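Local coordinates for putative diflavin flavoprotein A 5 (Nostoc sp. PCC 7120, PDB 4FEK) that probably passes electrons from NADH to oxygen, reducing it to water, and is represented here by its N-terminal metallo-beta-lactamase-like part, at residues 63-66 and 67-71; 196-199 and 200-204; 237-240 and 241-245; 244-247 and 248-251. All blocks are in the same frame, centred on the assembly; numbering follows the deposited sequence.

Interaction 1 of 4, residues 63-66 and 67-71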
loop_
_atom_site.group_PDB
_atom_site.type_symbol
_atom_site.label_atom_id
_atom_site.label_comp_id
_atom_site.label_asym_id
_atom_site.label_seq_id
_atom_site.Cartn_x
_atom_site.Cartn_y
_atom_site.Cartn_z
ATOM N N PHE A 63 -9.077 10.595 -5.101
ATOM C CA PHE A 63 -9.515 10.471 -3.707
ATOM C C PHE A 63 -8.894 11.555 -2.807
ATOM O O PHE A 63 -9.137 11.581 -1.600
ATOM C CB PHE A 63 -9.064 9.127 -3.154
ATOM C CG PHE A 63 -9.912 7.964 -3.579
ATOM C CD1 PHE A 63 -11.292 7.992 -3.427
ATOM C CD2 PHE A 63 -9.316 6.810 -4.077
ATOM C CE1 PHE A 63 -12.067 6.898 -3.779
ATOM C CE2 PHE A 63 -10.095 5.714 -4.446
ATOM C CZ PHE A 63 -11.473 5.769 -4.287
HETATM N N MSE A 64 -8.089 12.434 -3.394
HETATM C CA MSE A 64 -7.263 13.360 -2.620
HETATM C C MSE A 64 -8.038 14.189 -1.612
HETATM O O MSE A 64 -7.665 14.243 -0.434
HETATM C CB MSE A 64 -6.515 14.314 -3.543
HETATM C CG MSE A 64 -5.791 15.429 -2.812
HETATM SE SE MSE A 64 -4.898 16.643 -4.069
HETATM C CE MSE A 64 -6.463 17.284 -5.060
ATOM N N LYS A 65 -9.101 14.835 -2.079
ATOM C CA LYS A 65 -9.865 15.741 -1.226
ATOM C C LYS A 65 -10.496 15.039 -0.034
ATOM O O LYS A 65 -10.318 15.476 1.100
ATOM C CB LYS A 65 -10.938 16.497 -2.011
ATOM C CG LYS A 65 -11.705 17.492 -1.137
ATOM C CD LYS A 65 -12.856 18.161 -1.895
ATOM C CE LYS A 65 -13.535 19.242 -1.064
ATOM N NZ LYS A 65 -12.696 20.465 -0.886
ATOM N N ILE A 66 -11.218 13.941 -0.268
ATOM C CA ILE A 66 -11.853 13.259 0.863
ATOM C C ILE A 66 -10.828 12.576 1.768
ATOM O O ILE A 66 -11.033 12.466 2.977
ATOM C CB ILE A 66 -12.958 12.256 0.436
ATOM C CG1 ILE A 66 -12.397 11.179 -0.487
ATOM C CG2 ILE A 66 -14.113 12.984 -0.239
ATOM C CD1 ILE A 66 -13.418 10.111 -0.845
ATOM N N TYR A 67 -9.719 12.133 1.175
ATOM C CA TYR A 67 -8.630 11.591 1.950
ATOM C C TYR A 67 -8.074 12.611 2.954
ATOM O O TYR A 67 -7.971 12.328 4.142
ATOM C CB TYR A 67 -7.511 11.140 1.027
ATOM C CG TYR A 67 -6.307 10.687 1.799
ATOM C CD1 TYR A 67 -6.361 9.560 2.609
ATOM C CD2 TYR A 67 -5.116 11.406 1.739
ATOM C CE1 TYR A 67 -5.253 9.140 3.325
ATOM C CE2 TYR A 67 -4.006 11.004 2.455
ATOM C CZ TYR A 67 -4.078 9.867 3.240
ATOM O OH TYR A 67 -2.956 9.474 3.933
ATOM N N LEU A 68 -7.691 13.783 2.463
ATOM C CA LEU A 68 -7.103 14.806 3.322
ATOM C C LEU A 68 -8.052 15.283 4.429
ATOM O O LEU A 68 -7.620 15.516 5.568
ATOM C CB LEU A 68 -6.622 15.990 2.484
ATOM C CG LEU A 68 -5.424 15.644 1.596
ATOM C CD1 LEU A 68 -5.111 16.804 0.668
ATOM C CD2 LEU A 68 -4.205 15.241 2.418
ATOM N N GLU A 69 -9.333 15.438 4.096
ATOM C CA GLU A 69 -10.355 15.747 5.111
ATOM C C GLU A 69 -10.407 14.698 6.218
ATOM O O GLU A 69 -10.406 15.048 7.396
ATOM C CB GLU A 69 -11.739 15.891 4.473
ATOM C CG GLU A 69 -11.832 17.058 3.479
ATOM C CD GLU A 69 -13.270 17.524 3.236
ATOM O OE1 GLU A 69 -14.163 17.163 4.041
ATOM O OE2 GLU A 69 -13.506 18.250 2.245
ATOM N N ALA A 70 -10.450 13.413 5.846
ATOM C CA ALA A 70 -10.453 12.342 6.843
ATOM C C ALA A 70 -9.141 12.289 7.651
ATOM O O ALA A 70 -9.141 12.047 8.867
ATOM C CB ALA A 70 -10.733 10.982 6.175
ATOM N N LEU A 71 -8.028 12.525 6.972
ATOM C CA LEU A 71 -6.725 12.428 7.613
ATOM C C LEU A 71 -6.618 13.541 8.661
ATOM O O LEU A 71 -6.164 13.310 9.784
ATOM C CB LEU A 71 -5.613 12.559 6.570
ATOM C CG LEU A 71 -4.188 12.510 7.106
ATOM C CD1 LEU A 71 -3.933 11.146 7.699
ATOM C CD2 LEU A 71 -3.172 12.868 6.011
#
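Tyr67 brings the edge of its ring, close to the ring plane, to the carbonyl oxygen of Met64, and its CB lies 3.4 Å from that Met64 O. With CG trans to the amide nitrogen (chi1 175°), the ring swings off the helix into the protein, where its hydroxyl bonds to Ser45 and its side chain packs on Leu21 of strand 18-25. The second flat group, the carboxylate of Glu69, meets the aliphatic end of Lys65: Glu69 OE2 is 3.5 Å from Lys65 CE. These two side chains slant across one another one turn apart on the exposed side of the helix, and the salt bridge between Lys65 NZ and Glu69 OE2 is long, at 3.9 Å.

On another side of the helix, Met64, a selenomethionine here, sets CG 3.8 Å from Leu68 CD1. Helix 93-102 packs against this apolar pair, Thr95 touching Met64 and Ala98 and Leu99 touching Leu68. Beneath the side chains runs a regular alpha-helical ladder, in which Leu68 N bonds to Met64 O at 2.9 Å and Ala70 N to Ile66 O at 3.1 Å. This is the helix of the beta-alpha-beta crossover that carries strand 53-56 to strand 80-84 in the metallo-hydrolase domain. The helix is a worked example of amphipathic spacing: Tyr67, Met64 and Leu68 pack against strand and helix, with Tyr67 also hydrogen-bonded to Ser45, whereas the ion pair, long and facing solvent, probably adds only a modest, screened attraction to a turn that the backbone bonds already hold.

Interaction 2 of 4, residues 196-199 and 200-204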
loop_
_atom_site.group_PDB
_atom_site.type_symbol
_atom_site.label_atom_id
_atom_site.label_comp_id
_atom_site.label_asym_id
_atom_site.label_seq_id
_atom_site.Cartn_x
_atom_site.Cartn_y
_atom_site.Cartn_z
ATOM N N ASP A 196 -12.465 -12.188 -6.748
ATOM C CA ASP A 196 -11.909 -10.861 -6.949
ATOM C C ASP A 196 -10.388 -10.857 -6.739
ATOM O O ASP A 196 -9.655 -10.219 -7.494
ATOM C CB ASP A 196 -12.639 -9.829 -6.073
ATOM C CG ASP A 196 -14.123 -9.726 -6.425
ATOM O OD1 ASP A 196 -14.956 -10.378 -5.759
ATOM O OD2 ASP A 196 -14.446 -9.045 -7.421
ATOM N N GLN A 197 -9.907 -11.582 -5.736
ATOM C CA GLN A 197 -8.460 -11.669 -5.505
ATOM C C GLN A 197 -7.756 -12.382 -6.662
ATOM O O GLN A 197 -6.655 -12.002 -7.065
ATOM C CB GLN A 197 -8.166 -12.415 -4.202
ATOM C CG GLN A 197 -8.510 -11.629 -2.922
ATOM C CD GLN A 197 -8.588 -12.540 -1.706
ATOM O OE1 GLN A 197 -8.886 -13.731 -1.834
ATOM N NE2 GLN A 197 -8.265 -12.003 -0.535
ATOM N N ARG A 198 -8.394 -13.413 -7.204
ATOM C CA ARG A 198 -7.819 -14.127 -8.341
ATOM C C ARG A 198 -7.777 -13.263 -9.602
ATOM O O ARG A 198 -6.776 -13.250 -10.341
ATOM C CB ARG A 198 -8.620 -15.399 -8.609
ATOM C CG ARG A 198 -7.994 -16.332 -9.620
ATOM C CD ARG A 198 -8.849 -17.614 -9.721
ATOM N NE ARG A 198 -8.090 -18.754 -10.228
ATOM C CZ ARG A 198 -8.091 -19.966 -9.672
ATOM N NH1 ARG A 198 -8.809 -20.206 -8.580
ATOM N NH2 ARG A 198 -7.370 -20.942 -10.205
ATOM N N TYR A 199 -8.867 -12.544 -9.857
ATOM C CA TYR A 199 -8.933 -11.658 -11.010
ATOM C C TYR A 199 -7.869 -10.564 -10.898
ATOM O O TYR A 199 -7.234 -10.178 -11.881
ATOM C CB TYR A 199 -10.342 -11.048 -11.122
ATOM C CG TYR A 199 -10.508 -10.195 -12.356
ATOM C CD1 TYR A 199 -10.490 -10.774 -13.624
ATOM C CD2 TYR A 199 -10.660 -8.806 -12.261
ATOM C CE1 TYR A 199 -10.630 -10.008 -14.762
ATOM C CE2 TYR A 199 -10.801 -8.022 -13.399
ATOM C CZ TYR A 199 -10.784 -8.633 -14.653
ATOM O OH TYR A 199 -10.910 -7.883 -15.801
ATOM N N TYR A 200 -7.679 -10.069 -9.676
ATOM C CA TYR A 200 -6.685 -9.046 -9.403
ATOM C C TYR A 200 -5.288 -9.576 -9.726
ATOM O O TYR A 200 -4.508 -8.892 -10.389
ATOM C CB TYR A 200 -6.800 -8.614 -7.937
ATOM C CG TYR A 200 -5.883 -7.494 -7.504
ATOM C CD1 TYR A 200 -4.572 -7.768 -7.141
ATOM C CD2 TYR A 200 -6.347 -6.167 -7.397
ATOM C CE1 TYR A 200 -3.727 -6.787 -6.692
ATOM C CE2 TYR A 200 -5.483 -5.141 -6.931
ATOM C CZ TYR A 200 -4.186 -5.470 -6.587
ATOM O OH TYR A 200 -3.304 -4.509 -6.150
ATOM N N PHE A 201 -4.980 -10.783 -9.259
ATOM C CA PHE A 201 -3.708 -11.425 -9.575
ATOM C C PHE A 201 -3.506 -11.508 -11.106
ATOM O O PHE A 201 -2.468 -11.114 -11.626
ATOM C CB PHE A 201 -3.638 -12.823 -8.983
ATOM C CG PHE A 201 -2.338 -13.539 -9.268
ATOM C CD1 PHE A 201 -2.160 -14.259 -10.457
ATOM C CD2 PHE A 201 -1.297 -13.496 -8.346
ATOM C CE1 PHE A 201 -0.969 -14.893 -10.725
ATOM C CE2 PHE A 201 -0.096 -14.140 -8.600
ATOM C CZ PHE A 201 0.070 -14.849 -9.779
ATOM N N ASN A 202 -4.507 -12.031 -11.801
ATOM C CA ASN A 202 -4.442 -12.180 -13.247
ATOM C C ASN A 202 -4.298 -10.875 -14.018
ATOM O O ASN A 202 -3.624 -10.848 -15.055
ATOM C CB ASN A 202 -5.627 -12.997 -13.752
ATOM C CG ASN A 202 -5.518 -14.470 -13.354
ATOM O OD1 ASN A 202 -4.420 -15.000 -13.242
ATOM N ND2 ASN A 202 -6.654 -15.124 -13.140
ATOM N N CYS A 203 -4.921 -9.803 -13.513
ATOM C CA CYS A 203 -4.813 -8.492 -14.138
ATOM C C CYS A 203 -3.460 -7.854 -13.890
ATOM O O CYS A 203 -2.822 -7.381 -14.831
ATOM C CB CYS A 203 -5.895 -7.516 -13.624
ATOM S SG CYS A 203 -7.495 -7.839 -14.253
ATOM N N LEU A 204 -3.027 -7.849 -12.629
ATOM C CA LEU A 204 -1.895 -7.021 -12.196
ATOM C C LEU A 204 -0.598 -7.740 -11.780
ATOM O O LEU A 204 0.472 -7.132 -11.778
ATOM C CB LEU A 204 -2.341 -6.183 -11.006
ATOM C CG LEU A 204 -3.498 -5.222 -11.245
ATOM C CD1 LEU A 204 -3.846 -4.498 -9.953
ATOM C CD2 LEU A 204 -3.116 -4.213 -12.330
HETATM O O HOH W 1 -5.399 -18.019 -12.013
#
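Tyr199 O receives the amide of Cys203, with Cys203 N 2.9 Å away and the N-H bent somewhat off line (148°), and the thiol sulfur of the same residue lies close by. Beyond this backbone link, the pair also meets through its side chains. Cys203 SG sits over one face of the Tyr199 ring, 3.6 Å from the ring centroid and displaced toward the rim, and its nearest ring atoms include Tyr199 CZ at 3.4 Å. The approach is 22° from the ring normal, a sulfur-aromatic contact between residues one helical turn apart. The two first torsions bring the groups together: the ring of Tyr199 leaves trans to its own amide nitrogen (chi1 -176°), which slants it outward past the next turn, so that one face meets the sulfur, while the sulfur stands beside the nitrogen of Cys203. Tyr199 OH bonds to Ile33 O, so one hydrogen bond holds the phenol end while the sulfur packs on a ring face.

On the solvent side, Arg198 and Asn202 run alongside each other, with Arg198 CG 4.0 Å from Asn202 ND2. A water joins them only weakly, accepting from Arg198 NE at 3.3 Å and from Asn202 ND2 at 3.4 Å.

The other two aromatic residues are buried: Tyr200 OH bonds to Lys174 O and its ring meets that of His179, while Phe201 meets Tyr246 and Trp249. Asp196 forms a salt bridge with Arg39. Helix 194-205 thus joins the loops carrying Ile33, Leu37 and Ile180 to the C-terminal helix 239-258, against which Gln197, Tyr200 and Phe201 pack.

Interaction 3 of 4, residues 237-240 and 241-245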
loop_
_atom_site.group_PDB
_atom_site.type_symbol
_atom_site.label_atom_id
_atom_site.label_comp_id
_atom_site.label_asym_id
_atom_site.label_seq_id
_atom_site.Cartn_x
_atom_site.Cartn_y
_atom_site.Cartn_z
ATOM N N THR A 237 -7.755 -13.355 8.041
ATOM C CA THR A 237 -7.950 -14.789 8.182
ATOM C C THR A 237 -7.576 -15.541 6.916
ATOM O O THR A 237 -7.120 -16.675 6.982
ATOM C CB THR A 237 -9.389 -15.125 8.638
ATOM O OG1 THR A 237 -9.669 -14.415 9.848
ATOM C CG2 THR A 237 -9.531 -16.621 8.915
ATOM N N SER A 238 -7.712 -14.895 5.758
ATOM C CA SER A 238 -7.425 -15.578 4.498
ATOM C C SER A 238 -5.966 -15.432 4.061
ATOM O O SER A 238 -5.604 -15.843 2.971
ATOM C CB SER A 238 -8.375 -15.121 3.377
ATOM O OG SER A 238 -7.909 -13.934 2.755
ATOM N N LEU A 239 -5.139 -14.866 4.938
ATOM C CA LEU A 239 -3.737 -14.549 4.640
ATOM C C LEU A 239 -2.924 -15.754 4.161
ATOM O O LEU A 239 -2.256 -15.694 3.131
ATOM C CB LEU A 239 -3.089 -13.971 5.906
ATOM C CG LEU A 239 -1.693 -13.344 5.897
ATOM C CD1 LEU A 239 -1.580 -12.353 7.052
ATOM C CD2 LEU A 239 -0.601 -14.408 6.004
ATOM N N ILE A 240 -2.953 -16.833 4.931
ATOM C CA ILE A 240 -2.133 -17.994 4.605
ATOM C C ILE A 240 -2.620 -18.660 3.321
ATOM O O ILE A 240 -1.820 -19.005 2.447
ATOM C CB ILE A 240 -2.050 -18.999 5.796
ATOM C CG1 ILE A 240 -1.291 -18.348 6.966
ATOM C CG2 ILE A 240 -1.367 -20.288 5.359
ATOM C CD1 ILE A 240 -1.511 -19.013 8.328
ATOM N N ALA A 241 -3.933 -18.795 3.188
ATOM C CA ALA A 241 -4.503 -19.374 1.976
ATOM C C ALA A 241 -4.245 -18.522 0.739
ATOM O O ALA A 241 -4.065 -19.057 -0.350
ATOM C CB ALA A 241 -5.998 -19.634 2.140
ATOM N N LEU A 242 -4.250 -17.198 0.896
ATOM C CA LEU A 242 -4.039 -16.336 -0.259
ATOM C C LEU A 242 -2.574 -16.409 -0.658
ATOM O O LEU A 242 -2.238 -16.406 -1.843
ATOM C CB LEU A 242 -4.452 -14.878 0.023
ATOM C CG LEU A 242 -4.275 -13.932 -1.173
ATOM C CD1 LEU A 242 -5.194 -14.287 -2.340
ATOM C CD2 LEU A 242 -4.460 -12.440 -0.750
ATOM N N THR A 243 -1.704 -16.487 0.341
ATOM C CA THR A 243 -0.281 -16.550 0.097
ATOM C C THR A 243 0.030 -17.853 -0.667
ATOM O O THR A 243 0.817 -17.849 -1.620
ATOM C CB THR A 243 0.497 -16.514 1.419
ATOM O OG1 THR A 243 0.142 -15.335 2.157
ATOM C CG2 THR A 243 1.988 -16.514 1.172
ATOM N N GLN A 244 -0.603 -18.953 -0.256
ATOM C CA GLN A 244 -0.419 -20.223 -0.961
ATOM C C GLN A 244 -0.947 -20.119 -2.393
ATOM O O GLN A 244 -0.316 -20.602 -3.337
ATOM C CB GLN A 244 -1.115 -21.366 -0.238
ATOM C CG GLN A 244 -0.922 -22.702 -0.945
ATOM C CD GLN A 244 0.552 -23.054 -1.164
ATOM O OE1 GLN A 244 1.008 -23.223 -2.305
ATOM N NE2 GLN A 244 1.300 -23.173 -0.069
ATOM N N ALA A 245 -2.108 -19.486 -2.547
ATOM C CA ALA A 245 -2.689 -19.256 -3.870
ATOM C C ALA A 245 -1.784 -18.442 -4.792
ATOM O O ALA A 245 -1.615 -18.804 -5.959
ATOM C CB ALA A 245 -4.065 -18.614 -3.759
HETATM O O HOH W 2 -5.867 -18.603 5.424
#
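The first turn of helix 239-258 begins at Ser238, the N-cap residue, whose carbonyl oxygen accepts the amide of Leu242 at 2.8 Å from Ser238 O to Leu242 N. Its hydroxyl makes no capping bond and turns instead to Asp187. A water stands in near the start of the helix: it donates to Thr237 O at 2.8 Å and accepts from Ala241 N at 3.0 Å, which ties the residue before the cap to an amide of the first turn.

One residue further on, Leu239 O is doubly held. Thr243 N reaches it at 3.0 Å and Thr243 OG1 at 2.6 Å, and the two donors come from opposite faces of the carbonyl plane. The hydroxyl can fold back in this way because OG1 stands beside the nitrogen of Thr243 (chi1 -57°), pointing to the preceding turn. Its oxygen also bonds to Tyr227 OH, so the threonine links a helix carbonyl to the tyrosine of strand 226-229. Leu239 and Thr243 project side by side, with Leu239 CD2 4.0 Å from Thr243 OG1. The ladder continues as Gln244 N bonds to Ile240 O.

Leu239 touches Val224, and buried Leu242 packs on Phe176, Val235 and the side chain of Gln197; the start of helix 239-258 thus joins strand 226-229, through Tyr227, with helix 194-205, through Gln197.

Interaction 4 of 4, residues 244-247 and 248-251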
loop_
_atom_site.group_PDB
_atom_site.type_symbol
_atom_site.label_atom_id
_atom_site.label_comp_id
_atom_site.label_asym_id
_atom_site.label_seq_id
_atom_site.Cartn_x
_atom_site.Cartn_y
_atom_site.Cartn_z
ATOM N N GLN A 244 -0.603 -18.953 -0.256
ATOM C CA GLN A 244 -0.419 -20.223 -0.961
ATOM C C GLN A 244 -0.947 -20.119 -2.393
ATOM O O GLN A 244 -0.316 -20.602 -3.337
ATOM C CB GLN A 244 -1.115 -21.366 -0.238
ATOM C CG GLN A 244 -0.922 -22.702 -0.945
ATOM C CD GLN A 244 0.552 -23.054 -1.164
ATOM O OE1 GLN A 244 1.008 -23.223 -2.305
ATOM N NE2 GLN A 244 1.300 -23.173 -0.069
ATOM N N ALA A 245 -2.108 -19.486 -2.547
ATOM C CA ALA A 245 -2.689 -19.256 -3.870
ATOM C C ALA A 245 -1.784 -18.442 -4.792
ATOM O O ALA A 245 -1.615 -18.804 -5.959
ATOM C CB ALA A 245 -4.065 -18.614 -3.759
ATOM N N TYR A 246 -1.214 -17.345 -4.285
ATOM C CA TYR A 246 -0.244 -16.556 -5.057
ATOM C C TYR A 246 0.932 -17.413 -5.547
ATOM O O TYR A 246 1.399 -17.278 -6.688
ATOM C CB TYR A 246 0.274 -15.352 -4.252
ATOM C CG TYR A 246 -0.453 -14.054 -4.578
ATOM C CD1 TYR A 246 -1.842 -13.966 -4.477
ATOM C CD2 TYR A 246 0.245 -12.919 -4.957
ATOM C CE1 TYR A 246 -2.513 -12.779 -4.789
ATOM C CE2 TYR A 246 -0.427 -11.720 -5.249
ATOM C CZ TYR A 246 -1.793 -11.664 -5.166
ATOM O OH TYR A 246 -2.432 -10.488 -5.490
ATOM N N ALA A 247 1.418 -18.273 -4.670
ATOM C CA ALA A 247 2.475 -19.202 -5.023
ATOM C C ALA A 247 2.011 -20.162 -6.125
ATOM O O ALA A 247 2.714 -20.353 -7.127
ATOM C CB ALA A 247 2.924 -19.974 -3.785
ATOM N N ASP A 248 0.827 -20.752 -5.959
ATOM C CA ASP A 248 0.327 -21.692 -6.968
ATOM C C ASP A 248 0.040 -21.003 -8.306
ATOM O O ASP A 248 0.437 -21.493 -9.358
ATOM C CB ASP A 248 -0.926 -22.426 -6.491
ATOM C CG ASP A 248 -0.680 -23.269 -5.251
ATOM O OD1 ASP A 248 0.490 -23.619 -4.977
ATOM O OD2 ASP A 248 -1.671 -23.564 -4.544
ATOM N N TRP A 249 -0.661 -19.874 -8.250
ATOM C CA TRP A 249 -0.960 -19.089 -9.440
ATOM C C TRP A 249 0.323 -18.645 -10.156
ATOM O O TRP A 249 0.381 -18.650 -11.381
ATOM C CB TRP A 249 -1.818 -17.865 -9.088
ATOM C CG TRP A 249 -3.186 -18.192 -8.519
ATOM C CD1 TRP A 249 -3.908 -19.337 -8.704
ATOM C CD2 TRP A 249 -3.978 -17.352 -7.673
ATOM N NE1 TRP A 249 -5.100 -19.259 -8.023
ATOM C CE2 TRP A 249 -5.167 -18.044 -7.388
ATOM C CE3 TRP A 249 -3.800 -16.064 -7.144
ATOM C CZ2 TRP A 249 -6.172 -17.502 -6.584
ATOM C CZ3 TRP A 249 -4.799 -15.526 -6.340
ATOM C CH2 TRP A 249 -5.966 -16.241 -6.071
ATOM N N SER A 250 1.348 -18.266 -9.396
ATOM C CA SER A 250 2.619 -17.849 -10.002
ATOM C C SER A 250 3.334 -18.983 -10.744
ATOM O O SER A 250 3.820 -18.784 -11.856
ATOM C CB SER A 250 3.557 -17.241 -8.965
ATOM O OG SER A 250 3.032 -16.009 -8.496
ATOM N N LYS A 251 3.421 -20.160 -10.141
ATOM C CA LYS A 251 4.104 -21.238 -10.848
ATOM C C LYS A 251 3.335 -21.661 -12.101
ATOM O O LYS A 251 3.947 -21.956 -13.113
ATOM C CB LYS A 251 4.486 -22.420 -9.935
ATOM C CG LYS A 251 3.360 -23.163 -9.250
ATOM C CD LYS A 251 3.904 -24.477 -8.663
ATOM C CE LYS A 251 2.932 -25.146 -7.708
ATOM N NZ LYS A 251 2.720 -24.308 -6.483
#
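Regular i to i+4 bonding continues through residues 244-247 and 248-251 in the middle of the long C-terminal alpha-helix 239-258: Asp248 N bonds to Gln244 O at 2.9 Å, Trp249 N to Ala245 O at 2.7 Å, and Lys251 N to Ala247 O at 3.1 Å. The second of these is nearly straight, 172° at the hydrogen.

Trp249 lays its indole back across the preceding turn, CG standing beside its own nitrogen (chi1 -63°). One face of the indole covers Ala245, whose CB sits over the six-membered ring, 3.7 Å from its centroid, a CH-pi contact; Ala245 O lies over the same ring system, nearer the rim. At the far corner, Tyr246 CD1 comes 3.8 Å from Trp249 CZ3, with the two ring planes inclined at 46°. Phe201 of helix 194-205 meets Tyr246 edge-to-face, and Phe176 from a loop meets it obliquely, making an aromatic cluster along this side of the helix.

Ser250 reinforces the backbone, its amide and hydroxyl both donating to Tyr246 O from opposite faces of that carbonyl. Its OG bond spends the hydroxyl on a helix carbonyl at the seam with Phe201 and Val212. On the outer surface Lys251 bends back over one turn, and Lys251 NZ donates to Asp248 OD1 at 2.8 Å in a salt bridge, on the anti side of the carboxylate and somewhat out of its plane.

How the interactions relate
Interactions 2, 3 and 4 form one helical layer, whereas interaction 1 stands apart, its centre 27 Å from that of interaction 2 and 31 and 35 Å from those of interactions 3 and 4, across the chain's centre from the last two. Interactions 3 and 4 overlap at Gln244 and Ala245, successive turns of a single helix. Helix 194-205 packs beside them: Gln197 reaches Leu242 and Ser238 of interaction 3, and Phe201 packs against Tyr246, Trp249 and Ser250 of interaction 4, with Phe201 CZ 3.4 Å from Ser250 OG. Arg198 also lies against Trp249. No metal or cofactor takes part in any of the four.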